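PDB 3BVO: Co-chaperone protein HscB, mitochondrial precursor from Homo sapiens, which acts as a co-chaperone in mitochondrial iron-sulfur cluster assembly, working with ISCU and HSPA9 and supporting cluster insertion into succinate dehydrogenase subunit SDHB. Local coordinates for residues Val160-Val171 and Ile186-Glu197. Residues are numbered along the deposited sequence; the frame is centred on the assembly and turned at random.
Sequences VKAKQKEFTDNV and ILTKMRYFSNIE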
loop_
_atom_site.group_PDB
_atom_site.type_symbol
_atom_site.label_atom_id
_atom_site.label_comp_id
_atom_site.label_asym_id
_atom_site.label_seq_id
_atom_site.Cartn_x
_atom_site.Cartn_y
_atom_site.Cartn_z
ATOM N N VAL A 160 20.009 -9.545 3.621
ATOM C CA VAL A 160 18.906 -8.753 3.087
ATOM C C VAL A 160 17.773 -8.530 4.091
ATOM O O VAL A 160 17.233 -7.429 4.186
ATOM C CB VAL A 160 18.330 -9.395 1.811
ATOM C CG1 VAL A 160 16.898 -8.940 1.570
ATOM C CG2 VAL A 160 19.201 -9.078 0.612
ATOM N N LYS A 161 17.418 -9.569 4.840
ATOM C CA LYS A 161 16.280 -9.479 5.757
ATOM C C LYS A 161 16.652 -8.714 7.020
ATOM O O LYS A 161 15.825 -7.984 7.585
ATOM C CB LYS A 161 15.695 -10.865 6.062
ATOM C CG LYS A 161 15.338 -11.672 4.788
ATOM C CD LYS A 161 14.063 -12.502 4.905
ATOM C CE LYS A 161 12.831 -11.678 4.550
ATOM N NZ LYS A 161 11.649 -12.549 4.335
ATOM N N ALA A 162 17.906 -8.864 7.438
ATOM C CA ALA A 162 18.448 -8.100 8.554
ATOM C C ALA A 162 18.418 -6.601 8.256
ATOM O O ALA A 162 18.124 -5.798 9.142
ATOM C CB ALA A 162 19.859 -8.557 8.870
ATOM N N LYS A 163 18.718 -6.234 7.009
ATOM C CA LYS A 163 18.646 -4.844 6.579
ATOM C C LYS A 163 17.193 -4.403 6.545
ATOM O O LYS A 163 16.860 -3.297 6.994
ATOM C CB LYS A 163 19.264 -4.645 5.191
ATOM C CG LYS A 163 20.726 -5.010 5.063
ATOM C CD LYS A 163 21.680 -3.896 5.469
ATOM C CE LYS A 163 23.115 -4.406 5.340
ATOM N NZ LYS A 163 24.110 -3.518 5.989
ATOM N N GLN A 164 16.328 -5.267 6.012
ATOM C CA GLN A 164 14.906 -4.938 5.891
ATOM C C GLN A 164 14.284 -4.570 7.235
ATOM O O GLN A 164 13.513 -3.612 7.320
ATOM C CB GLN A 164 14.110 -6.058 5.221
ATOM C CG GLN A 164 14.224 -6.115 3.707
ATOM C CD GLN A 164 13.672 -4.878 2.994
ATOM O OE1 GLN A 164 13.639 -3.779 3.551
ATOM N NE2 GLN A 164 13.256 -5.051 1.744
ATOM N N LYS A 165 14.636 -5.322 8.279
ATOM C CA LYS A 165 14.135 -5.049 9.618
ATOM C C LYS A 165 14.657 -3.709 10.085
ATOM O O LYS A 165 13.874 -2.847 10.455
ATOM C CB LYS A 165 14.513 -6.148 10.603
ATOM C CG LYS A 165 13.841 -5.987 11.951
ATOM C CD LYS A 165 14.226 -7.110 12.902
ATOM C CE LYS A 165 13.680 -6.890 14.312
ATOM N NZ LYS A 165 13.908 -8.096 15.181
ATOM N N GLU A 166 15.972 -3.530 10.049
ATOM C CA GLU A 166 16.593 -2.252 10.403
ATOM C C GLU A 166 15.879 -1.075 9.701
ATOM O O GLU A 166 15.574 -0.052 10.318
ATOM C CB GLU A 166 18.088 -2.294 10.055
ATOM C CG GLU A 166 18.925 -1.125 10.556
ATOM C CD GLU A 166 20.311 -1.059 9.888
ATOM O OE1 GLU A 166 20.750 0.066 9.540
ATOM O OE2 GLU A 166 20.961 -2.121 9.705
ATOM N N PHE A 167 15.584 -1.237 8.418
ATOM C CA PHE A 167 14.978 -0.155 7.677
ATOM C C PHE A 167 13.559 0.118 8.123
ATOM O O PHE A 167 13.159 1.270 8.179
ATOM C CB PHE A 167 14.994 -0.416 6.170
ATOM C CG PHE A 167 16.327 -0.203 5.529
ATOM C CD1 PHE A 167 17.201 0.763 6.002
ATOM C CD2 PHE A 167 16.701 -0.962 4.436
ATOM C CE1 PHE A 167 18.422 0.945 5.411
ATOM C CE2 PHE A 167 17.920 -0.778 3.835
ATOM C CZ PHE A 167 18.780 0.174 4.324
ATOM N N THR A 168 12.793 -0.933 8.406
ATOM C CA THR A 168 11.427 -0.780 8.855
ATOM C C THR A 168 11.391 -0.026 10.172
ATOM O O THR A 168 10.668 0.962 10.290
ATOM C CB THR A 168 10.741 -2.119 8.973
ATOM O OG1 THR A 168 10.562 -2.647 7.658
ATOM C CG2 THR A 168 9.371 -1.977 9.619
ATOM N N ASP A 169 12.192 -0.463 11.143
ATOM C CA ASP A 169 12.358 0.265 12.403
ATOM C C ASP A 169 12.644 1.743 12.138
ATOM O O ASP A 169 12.037 2.622 12.745
ATOM C CB ASP A 169 13.523 -0.297 13.226
ATOM C CG ASP A 169 13.324 -1.738 13.658
ATOM O OD1 ASP A 169 12.269 -2.344 13.371
ATOM O OD2 ASP A 169 14.254 -2.275 14.298
ATOM N N ASN A 170 13.575 2.008 11.233
ATOM C CA ASN A 170 14.022 3.365 10.989
ATOM C C ASN A 170 12.938 4.253 10.433
ATOM O O ASN A 170 12.719 5.370 10.926
ATOM C CB ASN A 170 15.220 3.370 10.042
ATOM C CG ASN A 170 16.465 2.843 10.693
ATOM O OD1 ASN A 170 16.470 2.520 11.881
ATOM N ND2 ASN A 170 17.534 2.742 9.919
ATOM N N VAL A 171 12.272 3.757 9.395
ATOM C CA VAL A 171 11.231 4.514 8.723
ATOM C C VAL A 171 10.024 4.688 9.665
ATOM O O VAL A 171 9.323 5.690 9.587
ATOM C CB VAL A 171 10.851 3.881 7.358
ATOM C CG1 VAL A 171 9.896 2.733 7.535
ATOM C CG2 VAL A 171 10.228 4.914 6.453
ATOM N N ILE A 186 14.881 6.487 3.428
ATOM C CA ILE A 186 14.838 5.070 3.764
ATOM C C ILE A 186 13.906 4.275 2.864
ATOM O O ILE A 186 14.253 3.171 2.460
ATOM C CB ILE A 186 14.451 4.844 5.215
ATOM C CG1 ILE A 186 15.230 5.804 6.121
ATOM C CG2 ILE A 186 14.715 3.412 5.594
ATOM C CD1 ILE A 186 14.796 5.784 7.552
ATOM N N LEU A 187 12.742 4.828 2.521
ATOM C CA LEU A 187 11.815 4.099 1.656
ATOM C C LEU A 187 12.400 3.879 0.273
ATOM O O LEU A 187 12.198 2.823 -0.315
ATOM C CB LEU A 187 10.431 4.751 1.597
ATOM C CG LEU A 187 9.564 4.520 2.849
ATOM C CD1 LEU A 187 8.482 5.564 2.954
ATOM C CD2 LEU A 187 8.941 3.123 2.925
ATOM N N THR A 188 13.150 4.849 -0.238
ATOM C CA THR A 188 13.843 4.649 -1.513
ATOM C C THR A 188 14.852 3.507 -1.400
ATOM O O THR A 188 15.145 2.834 -2.382
ATOM C CB THR A 188 14.551 5.942 -2.039
ATOM O OG1 THR A 188 13.615 7.018 -2.089
ATOM C CG2 THR A 188 15.078 5.740 -3.446
ATOM N N LYS A 189 15.377 3.293 -0.198
ATOM C CA LYS A 189 16.310 2.201 0.025
ATOM C C LYS A 189 15.551 0.904 0.024
ATOM O O LYS A 189 15.935 -0.045 -0.627
ATOM C CB LYS A 189 17.074 2.362 1.339
ATOM C CG LYS A 189 18.183 3.399 1.305
ATOM C CD LYS A 189 19.007 3.341 2.567
ATOM C CE LYS A 189 19.955 4.521 2.679
ATOM N NZ LYS A 189 20.847 4.354 3.862
HETATM N N MSE A 190 14.446 0.875 0.742
HETATM C CA MSE A 190 13.672 -0.346 0.851
HETATM C C MSE A 190 13.212 -0.833 -0.513
HETATM O O MSE A 190 13.015 -2.039 -0.715
HETATM C CB MSE A 190 12.486 -0.148 1.769
HETATM C CG MSE A 190 12.863 -0.075 3.225
HETATM SE SE MSE A 190 11.310 0.457 4.305
HETATM C CE MSE A 190 9.951 -0.763 3.560
ATOM N N ARG A 191 13.067 0.091 -1.455
ATOM C CA ARG A 191 12.698 -0.307 -2.797
ATOM C C ARG A 191 13.780 -1.222 -3.407
ATOM O O ARG A 191 13.457 -2.271 -3.986
ATOM C CB ARG A 191 12.392 0.900 -3.684
ATOM C CG ARG A 191 11.256 0.616 -4.657
ATOM C CD ARG A 191 11.126 1.650 -5.752
ATOM N NE ARG A 191 11.298 2.997 -5.231
ATOM C CZ ARG A 191 10.648 4.074 -5.658
ATOM N NH1 ARG A 191 10.900 5.252 -5.098
ATOM N NH2 ARG A 191 9.746 3.981 -6.625
ATOM N N TYR A 192 15.051 -0.839 -3.243
ATOM C CA TYR A 192 16.172 -1.666 -3.689
ATOM C C TYR A 192 16.105 -3.075 -3.144
ATOM O O TYR A 192 16.093 -4.048 -3.902
ATOM C CB TYR A 192 17.512 -1.031 -3.342
ATOM C CG TYR A 192 17.870 0.084 -4.291
ATOM C CD1 TYR A 192 18.483 -0.185 -5.529
ATOM C CD2 TYR A 192 17.581 1.415 -3.973
ATOM C CE1 TYR A 192 18.803 0.856 -6.415
ATOM C CE2 TYR A 192 17.900 2.457 -4.851
ATOM C CZ TYR A 192 18.504 2.171 -6.064
ATOM O OH TYR A 192 18.813 3.202 -6.922
ATOM N N PHE A 193 16.033 -3.190 -1.830
ATOM C CA PHE A 193 16.058 -4.503 -1.226
ATOM C C PHE A 193 14.876 -5.375 -1.612
ATOM O O PHE A 193 15.037 -6.582 -1.696
ATOM C CB PHE A 193 16.269 -4.415 0.281
ATOM C CG PHE A 193 17.687 -4.097 0.658
ATOM C CD1 PHE A 193 18.268 -2.880 0.289
ATOM C CD2 PHE A 193 18.453 -5.012 1.355
ATOM C CE1 PHE A 193 19.592 -2.582 0.609
ATOM C CE2 PHE A 193 19.777 -4.719 1.683
ATOM C CZ PHE A 193 20.345 -3.498 1.310
ATOM N N SER A 194 13.715 -4.778 -1.893
ATOM C CA SER A 194 12.559 -5.542 -2.392
ATOM C C SER A 194 12.865 -6.224 -3.705
ATOM O O SER A 194 12.618 -7.417 -3.857
ATOM C CB SER A 194 11.351 -4.650 -2.579
ATOM O OG SER A 194 10.885 -4.233 -1.321
ATOM N N ASN A 195 13.398 -5.466 -4.657
ATOM C CA ASN A 195 13.901 -6.056 -5.885
ATOM C C ASN A 195 14.852 -7.226 -5.604
ATOM O O ASN A 195 14.634 -8.338 -6.068
ATOM C CB ASN A 195 14.581 -4.994 -6.743
ATOM C CG ASN A 195 13.610 -3.964 -7.261
ATOM O OD1 ASN A 195 13.982 -2.817 -7.514
ATOM N ND2 ASN A 195 12.351 -4.364 -7.426
ATOM N N ILE A 196 15.881 -6.977 -4.809
ATOM C CA ILE A 196 16.845 -8.010 -4.508
ATOM C C ILE A 196 16.140 -9.216 -3.926
ATOM O O ILE A 196 16.502 -10.355 -4.229
ATOM C CB ILE A 196 17.959 -7.514 -3.576
ATOM C CG1 ILE A 196 18.764 -6.413 -4.273
ATOM C CG2 ILE A 196 18.882 -8.652 -3.205
ATOM C CD1 ILE A 196 19.789 -5.710 -3.379
ATOM N N GLU A 197 15.114 -8.972 -3.118
ATOM C CA GLU A 197 14.371 -10.065 -2.509
ATOM C C GLU A 197 13.695 -10.896 -3.570
ATOM O O GLU A 197 13.746 -12.129 -3.534
ATOM C CB GLU A 197 13.319 -9.545 -1.550
ATOM C CG GLU A 197 13.872 -9.006 -0.261
ATOM C CD GLU A 197 12.826 -8.954 0.829
ATOM O OE1 GLU A 197 12.609 -7.858 1.396
ATOM O OE2 GLU A 197 12.218 -10.021 1.108
#
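Phe167 and Phe193 meet edge to face between two antiparallel helical segments. The edge of Phe167 points at one face of Phe193, with ring planes at 82° and centroids 5.7 Å apart. Each ring is a knob in a hole of the other helix. Phe167 sits among Ile186, Lys189, Met190 and Phe193. Lys189 CB lies over one face of Phe167 near its rim, and Lys189 CD touches Phe167 CZ at 3.6 Å. Phe193 fits among Val160, Lys163, Gln164 and Phe167, and its CE2 lies 3.5 Å from Lys163 CG. Gln164 is a third knob. Its chain bends at chi2 (-63°), which sets NE2 beside Phe193 CB and within reach of Glu197, with OE1 on the side of Met190 CG. There Gln164 NE2 donates to the anti lone pair of Glu197 OE1 at 2.9 Å. The bond is somewhat bent, and the amide and carboxylate planes are 69° apart. Glu197 CG also packs on Val160 CG1. With an alanine at Glu197, the Gln164 amide is likely to lose this acceptor and Val160 CG1 the methylene packed on it. At the other end, Val171 CG2 rests 3.7 Å from Leu187 CG. The contact joins helices 150-176 and 180-203, a helical hairpin in the C-terminal domain. Helix 131-146 packs on Phe193 and Ile196 through Phe133, Ile137 and Ile140, while helix 106-116 meets Leu187 and Met190.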